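Local coordinates for putative metal resistance protein (Proteus mirabilis, PDB 6C29) that primes the disulfide isomerase ScsC through the tandem immunoglobulin-fold N-terminal periplasmic domain of ScsB, and probably acts as a protein-disulfide reductase, at residues F229-D234 / R238-T243; H179-Y184 / D203-T208. All blocks are in the same frame, centred on the assembly; numbering follows the deposited sequence.

Contact 1: F229-D234 / R238-T243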
loop_
_atom_site.group_PDB
_atom_site.type_symbol
_atom_site.label_atom_id
_atom_site.label_comp_id
_atom_site.label_asym_id
_atom_site.label_seq_id
_atom_site.Cartn_x
_atom_site.Cartn_y
_atom_site.Cartn_z
ATOM N N PHE A 229 0.058 10.089 -4.442
ATOM C CA PHE A 229 -0.961 9.904 -3.436
ATOM C C PHE A 229 -2.104 9.098 -4.017
ATOM O O PHE A 229 -2.234 8.953 -5.226
ATOM C CB PHE A 229 -1.442 11.255 -2.863
ATOM C CG PHE A 229 -2.075 12.170 -3.857
ATOM C CD1 PHE A 229 -3.424 12.119 -4.129
ATOM C CD2 PHE A 229 -1.312 13.138 -4.471
ATOM C CE1 PHE A 229 -4.006 13.003 -5.026
ATOM C CE2 PHE A 229 -1.892 14.043 -5.364
ATOM C CZ PHE A 229 -3.228 13.975 -5.634
ATOM N N VAL A 230 -2.910 8.580 -3.111
ATOM C CA VAL A 230 -4.168 7.955 -3.417
ATOM C C VAL A 230 -5.270 8.847 -2.871
ATOM O O VAL A 230 -5.228 9.272 -1.729
ATOM C CB VAL A 230 -4.235 6.550 -2.814
ATOM C CG1 VAL A 230 -5.660 5.969 -2.912
ATOM C CG2 VAL A 230 -3.170 5.656 -3.471
ATOM N N VAL A 231 -6.267 9.153 -3.696
ATOM C CA VAL A 231 -7.457 9.843 -3.262
ATOM C C VAL A 231 -8.642 8.926 -3.504
ATOM O O VAL A 231 -8.701 8.232 -4.523
ATOM C CB VAL A 231 -7.608 11.201 -3.998
ATOM C CG1 VAL A 231 -7.561 11.051 -5.532
ATOM C CG2 VAL A 231 -8.876 11.909 -3.581
ATOM N N THR A 232 -9.550 8.878 -2.533
ATOM C CA THR A 232 -10.720 8.028 -2.600
ATOM C C THR A 232 -11.972 8.846 -2.380
ATOM O O THR A 232 -11.939 9.854 -1.672
ATOM C CB THR A 232 -10.667 6.909 -1.564
ATOM O OG1 THR A 232 -10.763 7.456 -0.246
ATOM C CG2 THR A 232 -9.370 6.089 -1.697
ATOM N N ASP A 233 -13.074 8.404 -2.970
ATOM C CA ASP A 233 -14.408 8.923 -2.688
ATOM C C ASP A 233 -15.400 7.944 -3.330
ATOM O O ASP A 233 -15.108 7.388 -4.385
ATOM C CB ASP A 233 -14.596 10.338 -3.221
ATOM C CG ASP A 233 -15.737 11.058 -2.561
ATOM O OD1 ASP A 233 -16.257 10.591 -1.532
ATOM O OD2 ASP A 233 -16.086 12.126 -3.073
ATOM N N ASP A 234 -16.548 7.751 -2.681
ATOM C CA ASP A 234 -17.651 6.959 -3.243
ATOM C C ASP A 234 -17.197 5.572 -3.671
ATOM O O ASP A 234 -17.650 5.045 -4.687
ATOM C CB ASP A 234 -18.266 7.711 -4.416
ATOM C CG ASP A 234 -18.939 9.010 -3.972
ATOM O OD1 ASP A 234 -19.559 9.019 -2.892
ATOM O OD2 ASP A 234 -18.770 10.034 -4.658
ATOM N N ARG A 238 -8.172 6.343 -6.623
ATOM C CA ARG A 238 -7.320 6.846 -7.700
ATOM C C ARG A 238 -5.926 7.154 -7.205
ATOM O O ARG A 238 -5.746 7.927 -6.262
ATOM C CB ARG A 238 -7.956 8.117 -8.293
ATOM C CG ARG A 238 -7.088 8.974 -9.199
ATOM C CD ARG A 238 -6.704 8.336 -10.536
ATOM N NE ARG A 238 -5.640 9.094 -11.191
ATOM C CZ ARG A 238 -5.838 10.081 -12.045
ATOM N NH1 ARG A 238 -7.055 10.441 -12.407
ATOM N NH2 ARG A 238 -4.794 10.696 -12.546
ATOM N N GLN A 239 -4.952 6.553 -7.879
ATOM C CA GLN A 239 -3.542 6.845 -7.719
ATOM C C GLN A 239 -3.150 8.005 -8.616
ATOM O O GLN A 239 -3.407 7.969 -9.828
ATOM C CB GLN A 239 -2.742 5.591 -8.071
ATOM C CG GLN A 239 -1.261 5.826 -8.201
ATOM C CD GLN A 239 -0.584 6.130 -6.885
ATOM O OE1 GLN A 239 -0.863 5.519 -5.865
ATOM N NE2 GLN A 239 0.320 7.100 -6.904
ATOM N N VAL A 240 -2.560 9.032 -8.016
ATOM C CA VAL A 240 -2.071 10.202 -8.722
ATOM C C VAL A 240 -0.556 10.239 -8.647
ATOM O O VAL A 240 0.040 10.060 -7.571
ATOM C CB VAL A 240 -2.641 11.464 -8.106
ATOM C CG1 VAL A 240 -2.103 12.679 -8.821
ATOM C CG2 VAL A 240 -4.136 11.462 -8.177
ATOM N N ASN A 241 0.064 10.463 -9.805
ATOM C CA ASN A 241 1.500 10.669 -9.911
ATOM C C ASN A 241 1.763 11.974 -10.629
ATOM O O ASN A 241 1.406 12.167 -11.801
ATOM C CB ASN A 241 2.184 9.522 -10.629
ATOM C CG ASN A 241 2.184 8.248 -9.815
ATOM O OD1 ASN A 241 2.999 8.061 -8.904
ATOM N ND2 ASN A 241 1.251 7.395 -10.113
ATOM N N ASP A 242 2.309 12.912 -9.866
ATOM C CA ASP A 242 2.535 14.247 -10.335
ATOM C C ASP A 242 3.818 14.779 -9.720
ATOM O O ASP A 242 4.648 14.000 -9.267
ATOM C CB ASP A 242 1.334 15.103 -10.003
ATOM C CG ASP A 242 1.128 16.240 -11.004
ATOM O OD1 ASP A 242 0.422 16.031 -12.021
ATOM O OD2 ASP A 242 1.670 17.343 -10.780
ATOM N N THR A 243 3.995 16.102 -9.757
ATOM C CA THR A 243 5.214 16.745 -9.250
ATOM C C THR A 243 4.827 17.885 -8.329
ATOM O O THR A 243 3.926 18.625 -8.655
ATOM C CB THR A 243 6.063 17.279 -10.409
ATOM O OG1 THR A 243 6.365 16.199 -11.292
ATOM C CG2 THR A 243 7.363 17.929 -9.931
#
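Phe229, Val230 and Val231 pair with Val240, Gln239 and Arg238 in a buried antiparallel β-hairpin, in which strand 226-233 is the middle and strand 236-243 an edge of a three-stranded sheet. Phe229–Val240 and Val231–Arg238 are hydrogen-bonded pairs with two backbone bonds each; the straightest runs from Val240 N to Phe229 O (2.8 Å, 179° at the hydrogen). Between them Val230 and Gln239 form a non-hydrogen-bonded pair, where Val230 CA sits 3.3 Å from Arg238 O in a CA-H···O contact. On the face shared by Phe229, Val231 and Val240, the Phe229 ring leans across the strand pair because CG lies between the backbone N and the carbonyl carbon (chi1 62°). Val240 CB comes over one ring face, 3.7 Å from the centroid, as a CH-pi contact, and CG2 reaches Phe229 CE1 at 3.5 Å. Ile155 packs on Val231 and Val240. Arg238 bends at chi2 and runs forward along its own strand, giving NE to Gln239 O (2.8 Å) from above the carbonyl plane, while NH1 reaches Gly153 O. On the other face, Gln239 OE1 meets Val230 CG2 at 3.3 Å and accepts a hydrogen bond from Arg47. With one face in the hydrophobic interior and the other toward Arg47 and Ser73, this is a typical hairpin of an immunoglobulin-fold β-sandwich.

Contact 2: H179-Y184 / D203-T208; sequences HQPNIY and DHLSVT
Pro181 and Ile183 pack against Leu205 and Val207 across the interior of a β-sandwich, the immunoglobulin-like fold of this domain. Strand 182-186 belongs to the three-stranded sheet and strand 204-213 to the four-stranded one; no hydrogen bond joins the two segments. Paired CA atoms, Pro181 with Leu205 and Ile183 with Val207, stand 8.5 Å apart, so side chains alone bridge the gap. Pro181, just ahead of its strand, and Leu205 overlap flank to flank, pointing oppositely. In Leu205 CG stands anti to the backbone N (chi1 174°), aiming at Pro181, and chi2 61° turns both methyls onto the ring: CD2 lies 4.0 Å from Pro181 CB, CD1 equally far from Pro181 CG. Trp178 also packs on Leu205. Two residues along, Ile183 and Val207 meet end on. With CG1 anti to the backbone N (chi1 -169°), Ile183 CG2 takes the position between N and the carbonyl carbon and points at Val207, while the extended arm carries CD1 toward Phe229. Leu169, from strand 166-173, touches both of these residues, while Leu198 and Pro196 pack on Ile183. The two β-branched side chains come together through single methyls, Ile183 CG2 and Val207 CG1, 4.2 Å apart.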
loop_
_atom_site.group_PDB
_atom_site.type_symbol
_atom_site.label_atom_id
_atom_site.label_comp_id
_atom_site.label_asym_id
_atom_site.label_seq_id
_atom_site.Cartn_x
_atom_site.Cartn_y
_atom_site.Cartn_z
ATOM N N HIS A 179 -17.830 13.975 -1.903
ATOM C CA HIS A 179 -18.732 13.578 -0.844
ATOM C C HIS A 179 -18.027 13.302 0.476
ATOM O O HIS A 179 -18.244 14.002 1.460
ATOM C CB HIS A 179 -19.537 12.353 -1.315
ATOM C CG HIS A 179 -20.356 12.641 -2.530
ATOM N ND1 HIS A 179 -20.203 11.960 -3.721
ATOM C CD2 HIS A 179 -21.289 13.593 -2.766
ATOM C CE1 HIS A 179 -21.036 12.455 -4.620
ATOM N NE2 HIS A 179 -21.717 13.444 -4.063
ATOM N N GLN A 180 -17.188 12.276 0.506
ATOM C CA GLN A 180 -16.413 11.941 1.686
ATOM C C GLN A 180 -15.014 11.536 1.295
ATOM O O GLN A 180 -14.643 10.379 1.460
ATOM C CB GLN A 180 -17.080 10.795 2.477
ATOM C CG GLN A 180 -18.439 11.144 3.065
ATOM C CD GLN A 180 -18.984 10.046 3.944
ATOM O OE1 GLN A 180 -20.131 9.638 3.795
ATOM N NE2 GLN A 180 -18.164 9.579 4.887
ATOM N N PRO A 181 -14.224 12.460 0.776
ATOM C CA PRO A 181 -12.899 12.101 0.294
ATOM C C PRO A 181 -11.902 11.807 1.369
ATOM O O PRO A 181 -11.991 12.302 2.493
ATOM C CB PRO A 181 -12.480 13.330 -0.492
ATOM C CG PRO A 181 -13.235 14.451 0.140
ATOM C CD PRO A 181 -14.567 13.864 0.503
ATOM N N ASN A 182 -10.933 10.981 1.004
ATOM C CA ASN A 182 -9.750 10.764 1.811
ATOM C C ASN A 182 -8.559 10.847 0.891
ATOM O O ASN A 182 -8.681 10.624 -0.319
ATOM C CB ASN A 182 -9.772 9.405 2.526
ATOM C CG ASN A 182 -10.698 9.404 3.691
ATOM O OD1 ASN A 182 -10.398 9.985 4.727
ATOM N ND2 ASN A 182 -11.843 8.769 3.525
ATOM N N ILE A 183 -7.408 11.154 1.474
ATOM C CA ILE A 183 -6.152 11.185 0.747
ATOM C C ILE A 183 -5.048 10.543 1.591
ATOM O O ILE A 183 -4.981 10.708 2.813
ATOM C CB ILE A 183 -5.774 12.612 0.327
ATOM C CG1 ILE A 183 -4.600 12.592 -0.658
ATOM C CG2 ILE A 183 -5.449 13.442 1.530
ATOM C CD1 ILE A 183 -4.416 13.939 -1.391
ATOM N N TYR A 184 -4.194 9.804 0.899
ATOM C CA TYR A 184 -3.087 9.055 1.474
ATOM C C TYR A 184 -1.856 9.378 0.663
ATOM O O TYR A 184 -1.803 9.097 -0.520
ATOM C CB TYR A 184 -3.391 7.563 1.438
ATOM C CG TYR A 184 -4.752 7.270 2.013
ATOM C CD1 TYR A 184 -4.936 7.211 3.374
ATOM C CD2 TYR A 184 -5.830 7.057 1.200
ATOM C CE1 TYR A 184 -6.187 6.981 3.926
ATOM C CE2 TYR A 184 -7.092 6.804 1.717
ATOM C CZ TYR A 184 -7.272 6.761 3.088
ATOM O OH TYR A 184 -8.514 6.500 3.633
ATOM N N ASP A 203 -17.055 20.529 -6.917
ATOM C CA ASP A 203 -16.055 19.627 -7.499
ATOM C C ASP A 203 -14.618 19.949 -7.113
ATOM O O ASP A 203 -13.696 19.326 -7.632
ATOM C CB ASP A 203 -16.180 19.627 -9.022
ATOM C CG ASP A 203 -15.758 20.933 -9.668
ATOM O OD1 ASP A 203 -15.394 21.904 -8.982
ATOM O OD2 ASP A 203 -15.791 20.982 -10.921
ATOM N N HIS A 204 -14.436 20.867 -6.163
ATOM C CA HIS A 204 -13.124 21.320 -5.752
ATOM C C HIS A 204 -12.746 20.786 -4.382
ATOM O O HIS A 204 -13.488 20.940 -3.399
ATOM C CB HIS A 204 -13.089 22.846 -5.756
ATOM C CG HIS A 204 -11.817 23.428 -5.249
ATOM N ND1 HIS A 204 -10.613 23.286 -5.903
ATOM C CD2 HIS A 204 -11.556 24.121 -4.117
ATOM C CE1 HIS A 204 -9.664 23.872 -5.191
ATOM N NE2 HIS A 204 -10.211 24.388 -4.107
ATOM N N LEU A 205 -11.588 20.132 -4.336
ATOM C CA LEU A 205 -11.011 19.637 -3.093
ATOM C C LEU A 205 -9.659 20.296 -2.819
ATOM O O LEU A 205 -8.757 20.209 -3.646
ATOM C CB LEU A 205 -10.868 18.123 -3.187
ATOM C CG LEU A 205 -10.155 17.393 -2.040
ATOM C CD1 LEU A 205 -10.850 17.579 -0.751
ATOM C CD2 LEU A 205 -10.036 15.913 -2.335
ATOM N N SER A 206 -9.539 20.951 -1.675
ATOM C CA SER A 206 -8.294 21.555 -1.242
ATOM C C SER A 206 -7.703 20.709 -0.122
ATOM O O SER A 206 -8.421 20.249 0.770
ATOM C CB SER A 206 -8.521 22.994 -0.771
ATOM O OG SER A 206 -7.312 23.566 -0.308
ATOM N N VAL A 207 -6.400 20.495 -0.178
ATOM C CA VAL A 207 -5.678 19.717 0.798
ATOM C C VAL A 207 -4.484 20.492 1.300
ATOM O O VAL A 207 -3.745 21.061 0.496
ATOM C CB VAL A 207 -5.175 18.397 0.187
ATOM C CG1 VAL A 207 -4.554 17.520 1.228
ATOM C CG2 VAL A 207 -6.311 17.646 -0.535
ATOM N N THR A 208 -4.281 20.540 2.603
ATOM C CA THR A 208 -3.047 21.098 3.122
ATOM C C THR A 208 -2.389 20.068 4.022
ATOM O O THR A 208 -3.056 19.344 4.779
ATOM C CB THR A 208 -3.285 22.417 3.873
ATOM O OG1 THR A 208 -3.928 22.156 5.121
ATOM C CG2 THR A 208 -4.159 23.349 3.032
#

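Both contacts are buried and belong to the same β-sandwich, their centres about 10 Å apart, but contact 1 works within a sheet and contact 2 between sheets. Backbone pairing dominates contact 1, which buries about twice the surface of contact 2, where aliphatic groups in ordinary van der Waals contact do all the touching. Strand 182-186 flanks strand 226-233, so the sheet of contact 1 supplies one wall of contact 2; Phe229 CD1 meets Ile183 CD1 at 3.4 Å and ties the two into one hydrophobic layer. Polar ties lie at one end: Asp234 OD2 probably bonds His179 ND1, and Asp233 takes the backbone N of His179. Contact 1 sits nearer the chain's centre.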